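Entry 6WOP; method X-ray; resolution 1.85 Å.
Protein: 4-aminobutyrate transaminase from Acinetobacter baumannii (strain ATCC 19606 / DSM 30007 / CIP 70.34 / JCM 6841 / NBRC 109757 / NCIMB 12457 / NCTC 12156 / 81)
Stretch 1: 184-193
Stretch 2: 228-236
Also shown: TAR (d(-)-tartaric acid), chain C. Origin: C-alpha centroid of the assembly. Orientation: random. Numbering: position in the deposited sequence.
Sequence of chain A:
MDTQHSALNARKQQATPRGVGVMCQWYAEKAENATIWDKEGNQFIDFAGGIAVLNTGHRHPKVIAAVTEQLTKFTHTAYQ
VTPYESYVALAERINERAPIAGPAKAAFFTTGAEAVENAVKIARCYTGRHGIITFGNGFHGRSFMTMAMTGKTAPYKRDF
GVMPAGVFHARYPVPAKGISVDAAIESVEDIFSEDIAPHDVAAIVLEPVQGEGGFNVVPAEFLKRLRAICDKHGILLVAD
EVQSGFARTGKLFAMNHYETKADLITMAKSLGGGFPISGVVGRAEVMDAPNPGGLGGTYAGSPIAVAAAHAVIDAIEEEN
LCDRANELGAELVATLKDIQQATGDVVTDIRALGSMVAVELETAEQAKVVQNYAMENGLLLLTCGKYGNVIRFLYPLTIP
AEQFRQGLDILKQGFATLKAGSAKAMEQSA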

# COMPACT_ATOMS: atom_id res chain seq x y z
N ALA A 184 -20.05 -17.90 6.40
CA ALA A 184 -18.95 -17.62 5.48
C ALA A 184 -19.37 -16.62 4.41
O ALA A 184 -18.62 -15.69 4.06
N ILE A 185 -20.56 -16.79 3.85
CA ILE A 185 -21.00 -15.85 2.84
C ILE A 185 -21.17 -14.48 3.47
O ILE A 185 -20.74 -13.45 2.93
N GLU A 186 -21.73 -14.44 4.68
CA GLU A 186 -21.90 -13.15 5.36
C GLU A 186 -20.57 -12.46 5.57
O GLU A 186 -20.50 -11.22 5.46
N SER A 187 -19.48 -13.23 5.85
CA SER A 187 -18.18 -12.58 6.06
C SER A 187 -17.63 -11.97 4.77
O SER A 187 -16.99 -10.91 4.82
N VAL A 188 -17.90 -12.58 3.61
CA VAL A 188 -17.56 -11.92 2.33
C VAL A 188 -18.34 -10.61 2.16
O VAL A 188 -17.80 -9.54 1.81
N GLU A 189 -19.62 -10.65 2.44
CA GLU A 189 -20.40 -9.43 2.29
C GLU A 189 -19.94 -8.35 3.28
O GLU A 189 -20.05 -7.15 2.98
N ASP A 190 -19.50 -8.73 4.48
CA ASP A 190 -18.98 -7.72 5.40
C ASP A 190 -17.72 -7.07 4.82
O ASP A 190 -17.45 -5.90 5.07
N ILE A 191 -16.90 -7.84 4.10
CA ILE A 191 -15.73 -7.23 3.44
C ILE A 191 -16.20 -6.15 2.46
O ILE A 191 -15.64 -5.04 2.41
N PHE A 192 -17.22 -6.46 1.64
CA PHE A 192 -17.76 -5.43 0.74
C PHE A 192 -18.26 -4.24 1.52
O PHE A 192 -18.18 -3.08 1.06
N SER A 193 -18.91 -4.51 2.67
CA SER A 193 -19.54 -3.43 3.40
C SER A 193 -18.53 -2.56 4.12
O SER A 193 -18.84 -1.42 4.43
N ALA A 228 -22.67 -16.87 -7.51
CA ALA A 228 -23.72 -15.88 -7.78
C ALA A 228 -23.27 -14.47 -7.35
O ALA A 228 -23.57 -13.48 -8.04
N ILE A 229 -22.54 -14.35 -6.24
CA ILE A 229 -22.04 -13.03 -5.81
C ILE A 229 -21.03 -12.49 -6.81
O ILE A 229 -21.10 -11.32 -7.21
N CYS A 230 -20.06 -13.34 -7.22
CA CYS A 230 -19.13 -12.89 -8.26
C CYS A 230 -19.85 -12.47 -9.54
O CYS A 230 -19.54 -11.42 -10.12
N ASP A 231 -20.85 -13.23 -10.02
CA ASP A 231 -21.51 -12.88 -11.27
C ASP A 231 -22.23 -11.55 -11.14
O ASP A 231 -22.21 -10.72 -12.06
N LYS A 232 -22.84 -11.36 -10.02
CA LYS A 232 -23.57 -10.16 -9.74
C LYS A 232 -22.70 -8.92 -9.75
O LYS A 232 -23.11 -7.88 -10.15
N HIS A 233 -21.48 -9.06 -9.27
CA HIS A 233 -20.56 -7.92 -9.15
C HIS A 233 -19.45 -7.88 -10.20
O HIS A 233 -18.58 -7.00 -10.10
N GLY A 234 -19.43 -8.80 -11.17
CA GLY A 234 -18.36 -8.78 -12.14
C GLY A 234 -17.02 -9.19 -11.58
O GLY A 234 -15.99 -8.86 -12.17
N ILE A 235 -16.99 -9.91 -10.46
CA ILE A 235 -15.75 -10.36 -9.84
C ILE A 235 -15.37 -11.72 -10.44
O ILE A 235 -16.27 -12.53 -10.68
N LEU A 236 -14.07 -12.01 -10.62
CA LEU A 236 -13.69 -13.37 -11.02
C LEU A 236 -13.57 -14.36 -9.87
O LEU A 236 -13.09 -14.04 -8.78

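The two helices run in similar directions, at 26° to each other, and their axes come no closer than 12.4 Å. That spacing keeps the backbones apart, so contact depends on long side chains; 229 Å² is buried in total, and no hydrogen bond crosses directly between the stretches.

Along stretch 2, Ala228 is too distant to take part. Ile229 comes next and is the centre of the contact, with the largest covered area, 84 Å². Its CA-to-CB bond points toward stretch 1, and chi1 m with chi2 t sends Ile229 CD1 to 3.8 Å from Ile185 CG2 and 4.1 Å from Glu189 OE2. Its other branch meets the aromatic ring: Ile229 CG2 lies 3.6 Å from Phe192 CE2, at the ring edge and near its plane. Ile185 (m, m) and Glu189 (m, t, chi3 -30°) both leave their helix sideways, yet their ends come nearer, whereas Phe192 (chi1 m, chi2 -32°) points toward stretch 2 from the start.

Cys230 points sideways and its side chain stays beyond contact distance, and Asp231 is out of reach; neither side chain makes a contact. Lys232 points toward stretch 1 and is extended, all four chi angles t, but touches none of its residues. A tartaric acid, probably from the crystallisation liquor, links the two sides instead: Lys232 NZ donates to TAR O41 at 3.2 Å, and TAR O2 donates to Glu189 OE2 at 2.8 Å.

His233 (chi1 m, chi2 -54°) brings His233 CD2 to 3.9 Å from Phe192 CE2; the ring centroids are 5.3 Å apart, with planes at 73°, an oblique pair. Gly234, at phi 70°, ends the helix in a Schellman motif, with Ile235 N bonded to Cys230 O at 3.0 Å. After this turn Ile235 (m, t) points toward stretch 1 and places Ile235 CD1 3.7 Å from Phe192 CZ. Leu236 lies beyond reach.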

# COMPACT_ATOMS: atom_id res chain seq x y z
CB ALA A 184 -18.48 -18.97 4.85
CB ILE A 185 -22.32 -16.35 2.20
CG1 ILE A 185 -22.06 -17.54 1.25
CG2 ILE A 185 -23.04 -15.23 1.39
CD1 ILE A 185 -21.32 -17.18 0.02
CB GLU A 186 -22.62 -13.37 6.70
CG GLU A 186 -22.93 -12.14 7.44
CD GLU A 186 -23.83 -12.40 8.67
OE1 GLU A 186 -24.54 -13.44 8.68
OE2 GLU A 186 -23.79 -11.55 9.61
CB SER A 187 -17.18 -13.58 6.65
OG SER A 187 -16.69 -14.43 5.62
CB VAL A 188 -17.84 -12.91 1.18
CG1 VAL A 188 -17.54 -12.24 -0.15
CG2 VAL A 188 -16.93 -14.18 1.39
CB GLU A 189 -21.90 -9.77 2.46
CG GLU A 189 -22.37 -10.76 1.36
CD GLU A 189 -23.75 -11.31 1.58
OE1 GLU A 189 -24.19 -11.44 2.77
OE2 GLU A 189 -24.41 -11.60 0.54
CB ASP A 190 -18.65 -8.35 6.77
CG ASP A 190 -19.90 -8.78 7.56
OD1 ASP A 190 -21.07 -8.40 7.19
OD2 ASP A 190 -19.71 -9.51 8.58
CB ILE A 191 -14.90 -8.33 2.75
CG1 ILE A 191 -14.15 -9.16 3.83
CG2 ILE A 191 -13.83 -7.70 1.77
CD1 ILE A 191 -13.46 -10.41 3.25
CB PHE A 192 -18.93 -5.97 -0.07
CG PHE A 192 -18.58 -7.09 -1.01
CD1 PHE A 192 -17.36 -7.16 -1.59
CD2 PHE A 192 -19.54 -8.04 -1.32
CE1 PHE A 192 -17.05 -8.19 -2.51
CE2 PHE A 192 -19.24 -9.08 -2.22
CZ PHE A 192 -17.99 -9.13 -2.81
CB SER A 193 -20.52 -3.95 4.47
OG SER A 193 -21.59 -4.64 3.88
CB ALA A 228 -25.02 -16.28 -7.09
CB ILE A 229 -21.44 -13.12 -4.40
CG1 ILE A 229 -22.54 -13.27 -3.35
CG2 ILE A 229 -20.47 -11.93 -4.10
CD1 ILE A 229 -22.02 -13.76 -2.00
CB CYS A 230 -18.11 -13.98 -8.57
SG CYS A 230 -16.89 -14.14 -7.22
CB ASP A 231 -22.53 -13.94 -11.69
CG ASP A 231 -21.89 -15.30 -12.03
OD1 ASP A 231 -20.65 -15.42 -12.19
OD2 ASP A 231 -22.66 -16.27 -12.08
CB LYS A 232 -24.22 -10.35 -8.40
CG LYS A 232 -25.02 -9.23 -7.87
CD LYS A 232 -25.37 -9.54 -6.44
CE LYS A 232 -26.27 -8.48 -5.86
NZ LYS A 232 -26.89 -8.94 -4.60
CB HIS A 233 -19.94 -7.92 -7.75
CG HIS A 233 -20.96 -7.70 -6.67
ND1 HIS A 233 -21.82 -6.62 -6.66
CD2 HIS A 233 -21.23 -8.40 -5.54
CE1 HIS A 233 -22.60 -6.67 -5.59
NE2 HIS A 233 -22.26 -7.75 -4.89
CB ILE A 235 -15.93 -10.47 -8.31
CG1 ILE A 235 -16.32 -9.08 -7.70
CG2 ILE A 235 -14.66 -11.06 -7.65
CD1 ILE A 235 -16.88 -9.20 -6.33
CB LEU A 236 -12.34 -13.38 -11.76
CG LEU A 236 -12.46 -12.55 -13.05
CD1 LEU A 236 -11.05 -12.34 -13.62
CD2 LEU A 236 -13.40 -13.17 -14.16
O1 TAR C . -26.00 -15.75 -0.94
O11 TAR C . -26.62 -15.11 1.01
C1 TAR C . -26.36 -14.87 -0.15
C2 TAR C . -26.47 -13.44 -0.62
O2 TAR C . -25.37 -13.26 -1.48
C3 TAR C . -27.78 -13.09 -1.36
O3 TAR C . -28.59 -14.18 -1.74
C4 TAR C . -27.72 -12.09 -2.47
O4 TAR C . -28.80 -11.55 -2.61
O41 TAR C . -26.74 -11.76 -3.14